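Local structure of fatty acid amide hydrolase (Candida albicans, 6KVR) at residues D137-F140 and K141-K145; M395-C398 and D399-M403; T419-N422 and L423-E427; N452-M455 and V456-V460; R549-D552 and E553-L556. The protein probably hydrolyses fatty acid amides and other monocarboxylic acid amides to the carboxylate and ammonium, as a member of the amidase signature family. All coordinates share one frame; numbering follows the deposited sequence.

All five interactions are local, each within one continuous run of chain at a helix end or start. Interaction 1 lies on the surface, at the end of helix 126-143, and rests on aromatic rings and backbone bonds. Interaction 4 ends helix 434-457, is partly buried, and combines a Schellman motif with apolar packing. Interactions 2, 3 and 5 are buried. They add amides (2 and 3) or carboxylates (2 and 5) held by partners from other parts of the chain, and interaction 3 also pairs two aromatic rings. Interactions 2 and 3 touch: Asn397 and Asn401 give their amide groups to the carbonyls of Asn422 and Leu423. Interactions 2, 4 and 5 also meet the second subunit.

Interaction 1: D137-F140 and K141-K145; sequences DNYF and KEHGK
One face of the Tyr139 ring carries His143, whose CD2 lies 3.3 Å above the plane, over the ring centre. The edge of the imidazole points at the phenol face, with the planes at 53°. Glu142 CB lies 4.0 Å above one face of the His143 ring, over its centre. At the edge of the Tyr139 ring, in plane, lies Lys145 O, 3.6 Å from CD1. Phe140 CD1 meets the same oxygen at 3.5 Å, its ring oblique. Tyr139 has CG anti to the backbone N (chi1 -175°), which puts its ring on the side of its carbonyl carbon, where His143 lies. In the last turn of helix 126-143, His143 N donates to Tyr139 O, and Gly144 N to Phe140 O at 2.8 Å. Gly144 then leaves the helix with positive phi, and Phe140 CA makes a CA-H...O contact with Lys145 O. The Lys145 carbonyl thus meets C-H groups, at best weak partners, while the N-H...O bonds of Lys141 to Gly144 supply the strong polar interactions.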
loop_
_atom_site.group_PDB
_atom_site.type_symbol
_atom_site.label_atom_id
_atom_site.label_comp_id
_atom_site.label_asym_id
_atom_site.label_seq_id
_atom_site.Cartn_x
_atom_site.Cartn_y
_atom_site.Cartn_z
ATOM N N ASP A 137 -19.739 3.997 -33.577
ATOM C CA ASP A 137 -20.727 4.804 -34.279
ATOM C C ASP A 137 -22.063 4.071 -34.360
ATOM O O ASP A 137 -23.121 4.692 -34.207
ATOM C CB ASP A 137 -20.204 5.176 -35.669
ATOM C CG ASP A 137 -19.187 6.341 -35.635
ATOM O OD1 ASP A 137 -19.239 7.187 -34.701
ATOM O OD2 ASP A 137 -18.322 6.404 -36.540
ATOM N N ASN A 138 -22.035 2.745 -34.562
ATOM C CA ASN A 138 -23.270 1.961 -34.514
ATOM C C ASN A 138 -23.981 2.148 -33.185
ATOM O O ASN A 138 -25.199 2.370 -33.141
ATOM C CB ASN A 138 -22.977 0.483 -34.731
ATOM C CG ASN A 138 -22.505 0.188 -36.131
ATOM O OD1 ASN A 138 -21.907 -0.861 -36.384
ATOM N ND2 ASN A 138 -22.751 1.124 -37.052
ATOM N N TYR A 139 -23.230 2.049 -32.086
ATOM C CA TYR A 139 -23.816 2.207 -30.762
ATOM C C TYR A 139 -24.442 3.586 -30.606
ATOM O O TYR A 139 -25.540 3.720 -30.053
ATOM C CB TYR A 139 -22.740 1.958 -29.703
ATOM C CG TYR A 139 -23.234 1.968 -28.275
ATOM C CD1 TYR A 139 -23.461 3.170 -27.611
ATOM C CD2 TYR A 139 -23.447 0.784 -27.585
ATOM C CE1 TYR A 139 -23.900 3.196 -26.317
ATOM C CE2 TYR A 139 -23.889 0.800 -26.281
ATOM C CZ TYR A 139 -24.113 2.012 -25.653
ATOM O OH TYR A 139 -24.556 2.055 -24.356
ATOM N N PHE A 140 -23.757 4.624 -31.089
ATOM C CA PHE A 140 -24.272 5.983 -30.958
ATOM C C PHE A 140 -25.582 6.155 -31.725
ATOM O O PHE A 140 -26.523 6.791 -31.230
ATOM C CB PHE A 140 -23.230 6.984 -31.453
ATOM C CG PHE A 140 -23.611 8.415 -31.230
ATOM C CD1 PHE A 140 -23.587 8.961 -29.963
ATOM C CD2 PHE A 140 -23.988 9.212 -32.289
ATOM C CE1 PHE A 140 -23.935 10.282 -29.761
ATOM C CE2 PHE A 140 -24.333 10.528 -32.099
ATOM C CZ PHE A 140 -24.305 11.067 -30.836
ATOM N N LYS A 141 -25.656 5.603 -32.935
ATOM C CA LYS A 141 -26.900 5.592 -33.694
ATOM C C LYS A 141 -28.032 4.987 -32.871
ATOM O O LYS A 141 -28.974 5.692 -32.489
ATOM C CB LYS A 141 -26.720 4.806 -34.991
ATOM C CG LYS A 141 -27.358 5.459 -36.198
ATOM C CD LYS A 141 -28.857 5.198 -36.234
ATOM C CE LYS A 141 -29.538 6.027 -37.323
ATOM N NZ LYS A 141 -30.973 5.654 -37.524
ATOM N N GLU A 142 -27.913 3.686 -32.572
ATOM C CA GLU A 142 -28.996 2.932 -31.946
ATOM C C GLU A 142 -29.499 3.575 -30.662
ATOM O O GLU A 142 -30.709 3.619 -30.419
ATOM C CB GLU A 142 -28.537 1.509 -31.641
ATOM C CG GLU A 142 -28.583 0.557 -32.806
ATOM C CD GLU A 142 -28.141 -0.833 -32.397
ATOM O OE1 GLU A 142 -28.388 -1.207 -31.221
ATOM O OE2 GLU A 142 -27.563 -1.548 -33.249
ATOM N N HIS A 143 -28.590 4.057 -29.810
ATOM C CA HIS A 143 -28.964 4.461 -28.464
ATOM C C HIS A 143 -28.990 5.967 -28.246
ATOM O O HIS A 143 -29.568 6.417 -27.251
ATOM C CB HIS A 143 -28.011 3.827 -27.437
ATOM C CG HIS A 143 -27.877 2.341 -27.570
ATOM N ND1 HIS A 143 -28.907 1.470 -27.283
ATOM C CD2 HIS A 143 -26.832 1.570 -27.956
ATOM C CE1 HIS A 143 -28.502 0.229 -27.491
ATOM N NE2 HIS A 143 -27.245 0.262 -27.893
ATOM N N GLY A 144 -28.386 6.753 -29.130
ATOM C CA GLY A 144 -28.445 8.190 -28.971
ATOM C C GLY A 144 -27.496 8.760 -27.948
ATOM O O GLY A 144 -27.639 9.930 -27.570
ATOM N N LYS A 145 -26.529 7.973 -27.488
ATOM C CA LYS A 145 -25.574 8.409 -26.483
ATOM C C LYS A 145 -24.308 7.585 -26.657
ATOM O O LYS A 145 -24.264 6.638 -27.442
ATOM C CB LYS A 145 -26.147 8.263 -25.067
ATOM C CG LYS A 145 -26.749 6.885 -24.780
ATOM C CD LYS A 145 -27.400 6.861 -23.412
ATOM C CE LYS A 145 -28.052 5.518 -23.111
ATOM N NZ LYS A 145 -27.114 4.365 -23.223
#

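Interaction 2: M395-C398 and D399-M403; sequences MYNC and DGNHM
Asp399 opens the second segment beside Cys398, and its carboxylate ties both sides of the turn. Water 1 donates to Tyr396 O at 2.7 Å and, weakly, to Asp399 OD1. The other oxygen, Asp399 OD2, accepts from Met403 N at 3.0 Å, on its syn side and 30° out of the carboxylate plane. A chi1 of 82° sets CG between the backbone N and the carbonyl carbon, and from there one oxygen faces water 1 and the other Met403 N. A long, weak ion pair joins OD2 to Arg438 of the second subunit.

Gly400 follows with positive phi. Its N makes a weak, bent bond of 2.8 Å to Asn397 O.

Asn401 also has positive phi. Its OD1 stands 3.1 Å from Asn397 CG, and the two amide planes are 77° apart. The amides do not bond to each other. Asn397 ND2 donates to Asn422 O instead, and Asn401 ND2 to Leu423 O and Asp12 OD1.

His402 N bonds to Asp399 O, and Met403, a selenomethionine, continues the new helix. Asn401 holds the N-cap position, but its side chain makes no capping bond. The side chain of Asn397 lies about 10 Å from that of Ile254, a predicted substrate-binding residue. The run from Asp399 to His402 is a type I' beta turn joining helix 385-397 to helix 402-409.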
loop_
_atom_site.group_PDB
_atom_site.type_symbol
_atom_site.label_atom_id
_atom_site.label_comp_id
_atom_site.label_asym_id
_atom_site.label_seq_id
_atom_site.Cartn_x
_atom_site.Cartn_y
_atom_site.Cartn_z
HETATM N N MSE A 395 17.335 -1.887 -4.673
HETATM C CA MSE A 395 15.996 -2.483 -4.658
HETATM C C MSE A 395 15.683 -3.097 -6.008
HETATM O O MSE A 395 15.049 -4.150 -6.082
HETATM C CB MSE A 395 14.913 -1.446 -4.321
HETATM C CG MSE A 395 14.695 -1.165 -2.835
HETATM SE SE MSE A 395 13.429 0.343 -2.563
HETATM C CE MSE A 395 13.123 0.187 -0.650
ATOM N N TYR A 396 16.124 -2.429 -7.080
ATOM C CA TYR A 396 15.844 -2.926 -8.424
ATOM C C TYR A 396 16.366 -4.341 -8.613
ATOM O O TYR A 396 15.718 -5.158 -9.280
ATOM C CB TYR A 396 16.457 -2.010 -9.491
ATOM C CG TYR A 396 15.792 -0.668 -9.617
ATOM C CD1 TYR A 396 14.445 -0.513 -9.343
ATOM C CD2 TYR A 396 16.520 0.454 -10.034
ATOM C CE1 TYR A 396 13.836 0.736 -9.452
ATOM C CE2 TYR A 396 15.921 1.699 -10.157
ATOM C CZ TYR A 396 14.576 1.833 -9.868
ATOM O OH TYR A 396 13.971 3.063 -9.976
ATOM N N ASN A 397 17.535 -4.654 -8.033
ATOM C CA ASN A 397 18.247 -5.891 -8.346
ATOM C C ASN A 397 18.387 -6.837 -7.160
ATOM O O ASN A 397 19.116 -7.831 -7.267
ATOM C CB ASN A 397 19.642 -5.581 -8.910
ATOM C CG ASN A 397 19.595 -5.037 -10.324
ATOM O OD1 ASN A 397 18.518 -4.874 -10.903
ATOM N ND2 ASN A 397 20.769 -4.756 -10.894
ATOM N N CYS A 398 17.704 -6.582 -6.036
ATOM C CA CYS A 398 18.050 -7.360 -4.848
ATOM C C CYS A 398 17.551 -8.803 -4.896
ATOM O O CYS A 398 17.787 -9.547 -3.923
ATOM C CB CYS A 398 17.537 -6.668 -3.574
ATOM S SG CYS A 398 15.737 -6.490 -3.472
ATOM N N ASP A 399 16.890 -9.248 -5.969
ATOM C CA ASP A 399 16.702 -10.685 -6.156
ATOM C C ASP A 399 17.886 -11.327 -6.895
ATOM O O ASP A 399 17.768 -12.444 -7.402
ATOM C CB ASP A 399 15.370 -10.973 -6.862
ATOM C CG ASP A 399 15.436 -10.809 -8.387
ATOM O OD1 ASP A 399 16.262 -10.014 -8.878
ATOM O OD2 ASP A 399 14.623 -11.458 -9.092
ATOM N N GLY A 400 19.035 -10.658 -6.916
ATOM C CA GLY A 400 20.190 -11.178 -7.614
ATOM C C GLY A 400 20.013 -11.255 -9.115
ATOM O O GLY A 400 20.687 -12.057 -9.760
ATOM N N ASN A 401 19.111 -10.436 -9.677
ATOM C CA ASN A 401 18.704 -10.490 -11.085
ATOM C C ASN A 401 18.083 -11.834 -11.458
ATOM O O ASN A 401 18.068 -12.209 -12.627
ATOM C CB ASN A 401 19.869 -10.140 -12.019
ATOM C CG ASN A 401 20.275 -8.677 -11.896
ATOM O OD1 ASN A 401 19.430 -7.811 -11.633
ATOM N ND2 ASN A 401 21.562 -8.397 -12.048
ATOM N N HIS A 402 17.496 -12.528 -10.475
ATOM C CA HIS A 402 16.912 -13.849 -10.718
ATOM C C HIS A 402 15.863 -13.829 -11.825
ATOM O O HIS A 402 15.921 -14.635 -12.764
ATOM C CB HIS A 402 16.270 -14.398 -9.449
ATOM C CG HIS A 402 15.371 -15.559 -9.718
ATOM N ND1 HIS A 402 15.856 -16.808 -10.041
ATOM C CD2 HIS A 402 14.022 -15.654 -9.769
ATOM C CE1 HIS A 402 14.844 -17.630 -10.251
ATOM N NE2 HIS A 402 13.720 -16.954 -10.096
HETATM N N MSE A 403 14.855 -12.966 -11.699
HETATM C CA MSE A 403 13.796 -12.934 -12.714
HETATM C C MSE A 403 14.247 -12.399 -14.081
HETATM O O MSE A 403 13.859 -12.954 -15.122
HETATM C CB MSE A 403 12.595 -12.117 -12.234
HETATM C CG MSE A 403 11.352 -12.398 -13.068
HETATM SE SE MSE A 403 10.723 -14.245 -12.890
HETATM C CE MSE A 403 9.796 -14.009 -11.194
HETATM O O HOH W 1 15.227 -7.606 -8.303
#

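Interaction 3: T419-N422 and L423-E427; sequences TKWN and LNYGE
A chi1 of 177° swings the Trp421 indole to the side of its carbonyl carbon, and Tyr425 has an unusual chi1 of -107°. Together these bring the indole and phenol rings near each other. Trp421 CD1 packs 3.8 Å from Tyr425 CZ. The five-membered ring of Trp421 stands at 74° to the Tyr425 ring, in an oblique pairing. Trp421 NE1 and Tyr425 OH both hydrogen-bond to Tyr479 O. Asn422 CA lies over one face of the phenol ring, 4.0 Å from its centroid, a CH-pi contact.

Here helix 417-423 ends and the loop toward helix 434-457 begins. The last carbonyls of the helix are taken up in turn. Leu423 N donates to Thr419 O at 2.9 Å. Asn424 ND2 donates to Lys420 O at 2.9 Å, nearly within its own amide plane. Asn424 N donates to Trp421 O, and Tyr425 N to Asn422 O. Asn424 OD1 accepts from Lys11 N and Asp12 N. Leu423 runs alongside Thr419, CD1 3.7 Å from CG2. Thr419 OG1 hydrogen-bonds to Gln205 OE1 and His209 NE2.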
loop_
_atom_site.group_PDB
_atom_site.type_symbol
_atom_site.label_atom_id
_atom_site.label_comp_id
_atom_site.label_asym_id
_atom_site.label_seq_id
_atom_site.Cartn_x
_atom_site.Cartn_y
_atom_site.Cartn_z
ATOM N N THR A 419 21.172 -2.819 -21.133
ATOM C CA THR A 419 20.727 -3.944 -20.316
ATOM C C THR A 419 21.852 -4.402 -19.401
ATOM O O THR A 419 21.643 -4.598 -18.198
ATOM C CB THR A 419 20.249 -5.093 -21.212
ATOM O OG1 THR A 419 18.924 -4.818 -21.672
ATOM C CG2 THR A 419 20.241 -6.416 -20.477
ATOM N N LYS A 420 23.054 -4.566 -19.963
ATOM C CA LYS A 420 24.252 -4.767 -19.155
ATOM C C LYS A 420 24.373 -3.684 -18.084
ATOM O O LYS A 420 24.738 -3.960 -16.938
ATOM C CB LYS A 420 25.486 -4.763 -20.059
ATOM C CG LYS A 420 25.480 -5.846 -21.148
ATOM C CD LYS A 420 26.735 -5.750 -22.035
ATOM C CE LYS A 420 26.902 -6.970 -22.930
ATOM N NZ LYS A 420 28.054 -6.828 -23.883
ATOM N N TRP A 421 24.057 -2.443 -18.449
ATOM C CA TRP A 421 24.132 -1.341 -17.503
ATOM C C TRP A 421 23.193 -1.561 -16.309
ATOM O O TRP A 421 23.619 -1.478 -15.151
ATOM C CB TRP A 421 23.813 -0.028 -18.236
ATOM C CG TRP A 421 23.785 1.160 -17.353
ATOM C CD1 TRP A 421 22.673 1.813 -16.893
ATOM C CD2 TRP A 421 24.914 1.833 -16.773
ATOM N NE1 TRP A 421 23.043 2.863 -16.081
ATOM C CE2 TRP A 421 24.410 2.890 -15.982
ATOM C CE3 TRP A 421 26.297 1.649 -16.850
ATOM C CZ2 TRP A 421 25.246 3.770 -15.285
ATOM C CZ3 TRP A 421 27.128 2.518 -16.151
ATOM C CH2 TRP A 421 26.600 3.564 -15.379
ATOM N N ASN A 422 21.904 -1.829 -16.563
ATOM C CA ASN A 422 20.973 -1.902 -15.434
ATOM C C ASN A 422 21.097 -3.211 -14.664
ATOM O O ASN A 422 20.752 -3.252 -13.477
ATOM C CB ASN A 422 19.517 -1.688 -15.896
ATOM C CG ASN A 422 18.892 -2.935 -16.492
ATOM O OD1 ASN A 422 18.524 -3.886 -15.781
ATOM N ND2 ASN A 422 18.754 -2.937 -17.804
ATOM N N LEU A 423 21.599 -4.275 -15.300
ATOM C CA LEU A 423 21.881 -5.500 -14.559
ATOM C C LEU A 423 23.008 -5.309 -13.554
ATOM O O LEU A 423 23.125 -6.109 -12.621
ATOM C CB LEU A 423 22.209 -6.640 -15.527
ATOM C CG LEU A 423 20.976 -7.085 -16.328
ATOM C CD1 LEU A 423 21.326 -8.125 -17.397
ATOM C CD2 LEU A 423 19.879 -7.597 -15.382
ATOM N N ASN A 424 23.813 -4.252 -13.689
ATOM C CA ASN A 424 24.881 -3.976 -12.729
ATOM C C ASN A 424 24.542 -2.840 -11.757
ATOM O O ASN A 424 25.436 -2.360 -11.046
ATOM C CB ASN A 424 26.180 -3.667 -13.481
ATOM C CG ASN A 424 26.882 -4.934 -13.954
ATOM O OD1 ASN A 424 27.751 -5.471 -13.251
ATOM N ND2 ASN A 424 26.481 -5.439 -15.127
ATOM N N TYR A 425 23.259 -2.464 -11.656
ATOM C CA TYR A 425 22.849 -1.248 -10.941
ATOM C C TYR A 425 23.206 -1.248 -9.456
ATOM O O TYR A 425 23.747 -0.257 -8.941
ATOM C CB TYR A 425 21.352 -1.039 -11.088
ATOM C CG TYR A 425 21.081 0.089 -12.017
ATOM C CD1 TYR A 425 22.072 1.024 -12.277
ATOM C CD2 TYR A 425 19.853 0.220 -12.650
ATOM C CE1 TYR A 425 21.852 2.077 -13.136
ATOM C CE2 TYR A 425 19.624 1.264 -13.525
ATOM C CZ TYR A 425 20.633 2.187 -13.768
ATOM O OH TYR A 425 20.409 3.242 -14.629
ATOM N N GLY A 426 22.812 -2.267 -8.720
ATOM C CA GLY A 426 22.949 -2.089 -7.272
ATOM C C GLY A 426 24.121 -2.924 -6.789
ATOM O O GLY A 426 25.286 -2.560 -6.992
ATOM N N GLU A 427 23.826 -4.079 -6.201
ATOM C CA GLU A 427 24.820 -5.128 -6.043
ATOM C C GLU A 427 24.650 -6.225 -7.097
ATOM O O GLU A 427 25.074 -7.364 -6.880
ATOM C CB GLU A 427 24.769 -5.700 -4.622
ATOM C CG GLU A 427 24.997 -4.638 -3.523
ATOM C CD GLU A 427 25.168 -5.235 -2.125
ATOM O OE1 GLU A 427 26.106 -6.033 -1.921
ATOM O OE2 GLU A 427 24.378 -4.892 -1.214
#

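Interaction 4: N452-M455 and V456-V460; sequences NDFM and VQNKV
Phe454 O takes two hydrogen bonds from one residue, Asn458. The side chain gives ND2 at 2.9 Å, in the carbonyl plane and on a lone pair. The backbone gives N at 3.1 Å, tilted 33° from that plane. Asn458 has CG beside its backbone N (chi1 -67°), and this folds the amide back over the helix end. The same ND2 lies 3.4 Å from Phe454 CD1, its amide plane turned 49° from the ring. Lys459 then takes positive phi as the C-prime residue of a Schellman motif that ends helix 434-457. Lys459 N bonds to Val456 O, and Val460 N to Met455 O at 2.9 Å. Val460 thus returns to the helix: its CB lies 4.0 Å from CB of Met455, a selenomethionine, and its CG2 lies 4.0 Å from Phe454 CE2. Phe454 also stacks on Phe380. Asn452 ND2 bonds to Trp320 O of the second subunit. The carbonyls of Phe454, Met455 and Val456 thus find local donors, while apolar side chains hold the chain that leads to strand 462-466.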
loop_
_atom_site.group_PDB
_atom_site.type_symbol
_atom_site.label_atom_id
_atom_site.label_comp_id
_atom_site.label_asym_id
_atom_site.label_seq_id
_atom_site.Cartn_x
_atom_site.Cartn_y
_atom_site.Cartn_z
ATOM N N ASN A 452 8.100 14.284 3.314
ATOM C CA ASN A 452 6.738 14.696 3.620
ATOM C C ASN A 452 6.745 15.734 4.738
ATOM O O ASN A 452 6.030 16.736 4.662
ATOM C CB ASN A 452 5.898 13.465 3.974
ATOM C CG ASN A 452 4.454 13.798 4.340
ATOM O OD1 ASN A 452 3.697 14.364 3.542
ATOM N ND2 ASN A 452 4.056 13.402 5.547
ATOM N N ASP A 453 7.604 15.544 5.747
ATOM C CA ASP A 453 7.719 16.517 6.827
ATOM C C ASP A 453 8.222 17.857 6.312
ATOM O O ASP A 453 7.877 18.905 6.869
ATOM C CB ASP A 453 8.683 16.019 7.896
ATOM C CG ASP A 453 8.106 14.887 8.726
ATOM O OD1 ASP A 453 6.878 14.648 8.666
ATOM O OD2 ASP A 453 8.892 14.238 9.449
ATOM N N PHE A 454 9.074 17.840 5.284
ATOM C CA PHE A 454 9.558 19.086 4.706
ATOM C C PHE A 454 8.412 19.890 4.108
ATOM O O PHE A 454 8.270 21.084 4.389
ATOM C CB PHE A 454 10.621 18.814 3.641
ATOM C CG PHE A 454 10.875 19.995 2.728
ATOM C CD1 PHE A 454 11.581 21.102 3.181
ATOM C CD2 PHE A 454 10.398 20.001 1.434
ATOM C CE1 PHE A 454 11.818 22.195 2.357
ATOM C CE2 PHE A 454 10.636 21.088 0.591
ATOM C CZ PHE A 454 11.351 22.190 1.059
HETATM N N MSE A 455 7.580 19.252 3.287
HETATM C CA MSE A 455 6.473 19.954 2.661
HETATM C C MSE A 455 5.310 20.302 3.604
HETATM O O MSE A 455 4.635 21.310 3.391
HETATM C CB MSE A 455 5.935 19.156 1.467
HETATM C CG MSE A 455 6.994 18.865 0.398
HETATM SE SE MSE A 455 6.358 17.709 -1.016
HETATM C CE MSE A 455 5.132 18.980 -1.849
ATOM N N VAL A 456 5.064 19.464 4.617
ATOM C CA VAL A 456 4.035 19.772 5.605
ATOM C C VAL A 456 4.472 20.948 6.472
ATOM O O VAL A 456 3.783 21.969 6.544
ATOM C CB VAL A 456 3.716 18.528 6.456
ATOM C CG1 VAL A 456 2.857 18.899 7.686
ATOM C CG2 VAL A 456 3.027 17.468 5.609
ATOM N N GLN A 457 5.649 20.838 7.099
ATOM C CA GLN A 457 6.118 21.814 8.078
ATOM C C GLN A 457 6.454 23.161 7.461
ATOM O O GLN A 457 6.441 24.171 8.172
ATOM C CB GLN A 457 7.354 21.278 8.806
ATOM C CG GLN A 457 7.031 20.185 9.814
ATOM C CD GLN A 457 8.267 19.484 10.338
ATOM O OE1 GLN A 457 8.190 18.688 11.279
ATOM N NE2 GLN A 457 9.421 19.773 9.731
ATOM N N ASN A 458 6.771 23.199 6.169
ATOM C CA ASN A 458 7.113 24.432 5.479
ATOM C C ASN A 458 6.007 24.881 4.541
ATOM O O ASN A 458 6.233 25.756 3.696
ATOM C CB ASN A 458 8.425 24.248 4.717
ATOM C CG ASN A 458 9.612 24.062 5.640
ATOM O OD1 ASN A 458 10.045 25.007 6.296
ATOM N ND2 ASN A 458 10.150 22.845 5.694
ATOM N N LYS A 459 4.825 24.272 4.655
ATOM C CA LYS A 459 3.653 24.599 3.841
ATOM C C LYS A 459 3.999 24.686 2.355
ATOM O O LYS A 459 3.509 25.555 1.624
ATOM C CB LYS A 459 2.991 25.880 4.355
ATOM C CG LYS A 459 2.548 25.747 5.823
ATOM C CD LYS A 459 1.622 26.876 6.281
ATOM C CE LYS A 459 0.783 26.435 7.484
ATOM N NZ LYS A 459 1.586 25.651 8.481
ATOM N N VAL A 460 4.840 23.753 1.903
ATOM C CA VAL A 460 5.199 23.634 0.491
ATOM C C VAL A 460 4.098 22.880 -0.244
ATOM O O VAL A 460 3.677 21.801 0.189
ATOM C CB VAL A 460 6.545 22.906 0.332
ATOM C CG1 VAL A 460 6.918 22.795 -1.155
ATOM C CG2 VAL A 460 7.634 23.608 1.123
#

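Interaction 5: R549-D552 and E553-L556; sequences RYFD and EEVL
Asp552, Phe551 and Glu553 carry most of this contact at the start of helix 552-565. Asp552 O accepts from Leu556 N at 3.1 Å. Its carboxylate turns away to Thr273 and Arg276. Phe551 O accepts from Val555 N at 3.2 Å. The Phe551 ring meets the carboxylate of Glu554 obliquely, CD2 lying 3.6 Å from OE2, with the planes 49° apart. Glu554 is bent at chi2 (82°), which curls its carboxylate back toward this ring, and its OE1 forms a salt bridge with Arg332.

Phe551 holds the N-cap position of the helix, which follows strand 540-546 through a short loop. Lys548 forms a cation-pi contact with its ring, and Pro328 of the second subunit packs on it.

Glu553 also bends back, with chi2 at 95°, so that OE1 comes 3.6 Å from Tyr550 O. Water 2 lies near both. Asp552 OD1 and Glu553 OE1 are 4.5 Å apart, like charges probably eased by salt bridges from Arg276 to both residues and from Arg332 to Glu553 and Glu554.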
loop_
_atom_site.group_PDB
_atom_site.type_symbol
_atom_site.label_atom_id
_atom_site.label_comp_id
_atom_site.label_asym_id
_atom_site.label_seq_id
_atom_site.Cartn_x
_atom_site.Cartn_y
_atom_site.Cartn_z
ATOM N N ARG A 549 1.976 12.704 -1.322
ATOM C CA ARG A 549 1.411 11.409 -1.702
ATOM C C ARG A 549 -0.110 11.446 -1.696
ATOM O O ARG A 549 -0.728 11.903 -0.726
ATOM C CB ARG A 549 1.906 10.317 -0.744
ATOM C CG ARG A 549 3.382 10.018 -0.858
ATOM C CD ARG A 549 3.736 8.785 -0.042
ATOM N NE ARG A 549 3.440 7.553 -0.762
ATOM C CZ ARG A 549 2.999 6.443 -0.183
ATOM N NH1 ARG A 549 2.781 6.382 1.123
ATOM N NH2 ARG A 549 2.782 5.361 -0.929
ATOM N N TYR A 550 -0.703 10.951 -2.782
ATOM C CA TYR A 550 -2.147 10.850 -3.008
ATOM C C TYR A 550 -2.812 12.201 -3.230
ATOM O O TYR A 550 -4.041 12.296 -3.205
ATOM C CB TYR A 550 -2.843 10.070 -1.884
ATOM C CG TYR A 550 -2.369 8.647 -1.923
ATOM C CD1 TYR A 550 -2.824 7.778 -2.913
ATOM C CD2 TYR A 550 -1.400 8.193 -1.036
ATOM C CE1 TYR A 550 -2.363 6.482 -2.988
ATOM C CE2 TYR A 550 -0.925 6.895 -1.104
ATOM C CZ TYR A 550 -1.407 6.048 -2.082
ATOM O OH TYR A 550 -0.923 4.761 -2.150
ATOM N N PHE A 551 -2.026 13.244 -3.479
ATOM C CA PHE A 551 -2.564 14.538 -3.895
ATOM C C PHE A 551 -2.380 14.761 -5.393
ATOM O O PHE A 551 -2.102 15.879 -5.834
ATOM C CB PHE A 551 -1.921 15.659 -3.084
ATOM C CG PHE A 551 -2.415 15.735 -1.652
ATOM C CD1 PHE A 551 -2.033 14.773 -0.716
ATOM C CD2 PHE A 551 -3.268 16.761 -1.242
ATOM C CE1 PHE A 551 -2.484 14.836 0.608
ATOM C CE2 PHE A 551 -3.717 16.831 0.087
ATOM C CZ PHE A 551 -3.325 15.867 1.011
ATOM N N ASP A 552 -2.514 13.681 -6.181
ATOM C CA ASP A 552 -2.410 13.745 -7.642
ATOM C C ASP A 552 -3.312 14.819 -8.243
ATOM O O ASP A 552 -2.954 15.459 -9.243
ATOM C CB ASP A 552 -2.785 12.392 -8.260
ATOM C CG ASP A 552 -2.116 11.215 -7.570
ATOM O OD1 ASP A 552 -2.306 11.000 -6.351
ATOM O OD2 ASP A 552 -1.409 10.486 -8.275
ATOM N N GLU A 553 -4.514 14.972 -7.689
ATOM C CA GLU A 553 -5.479 15.911 -8.247
ATOM C C GLU A 553 -4.935 17.331 -8.204
ATOM O O GLU A 553 -5.002 18.062 -9.197
ATOM C CB GLU A 553 -6.806 15.803 -7.486
ATOM C CG GLU A 553 -7.502 14.445 -7.669
ATOM C CD GLU A 553 -7.189 13.448 -6.537
ATOM O OE1 GLU A 553 -6.058 13.463 -5.984
ATOM O OE2 GLU A 553 -8.089 12.650 -6.187
ATOM N N GLU A 554 -4.342 17.718 -7.073
ATOM C CA GLU A 554 -3.728 19.038 -6.962
ATOM C C GLU A 554 -2.546 19.192 -7.915
ATOM O O GLU A 554 -2.311 20.290 -8.439
ATOM C CB GLU A 554 -3.271 19.291 -5.521
ATOM C CG GLU A 554 -4.386 19.680 -4.558
ATOM C CD GLU A 554 -5.143 18.466 -4.026
ATOM O OE1 GLU A 554 -6.082 18.640 -3.208
ATOM O OE2 GLU A 554 -4.791 17.328 -4.432
ATOM N N VAL A 555 -1.786 18.113 -8.140
ATOM C CA VAL A 555 -0.647 18.189 -9.051
ATOM C C VAL A 555 -1.117 18.608 -10.433
ATOM O O VAL A 555 -0.579 19.545 -11.030
ATOM C CB VAL A 555 0.112 16.852 -9.108
ATOM C CG1 VAL A 555 1.125 16.887 -10.249
ATOM C CG2 VAL A 555 0.812 16.543 -7.765
ATOM N N LEU A 556 -2.146 17.928 -10.955
ATOM C CA LEU A 556 -2.647 18.238 -12.292
ATOM C C LEU A 556 -3.288 19.618 -12.337
ATOM O O LEU A 556 -3.156 20.335 -13.337
ATOM C CB LEU A 556 -3.645 17.173 -12.744
ATOM C CG LEU A 556 -3.008 15.804 -13.018
ATOM C CD1 LEU A 556 -3.944 14.830 -13.750
ATOM C CD2 LEU A 556 -1.716 15.987 -13.784
HETATM O O HOH W 2 -6.728 11.875 -3.516
#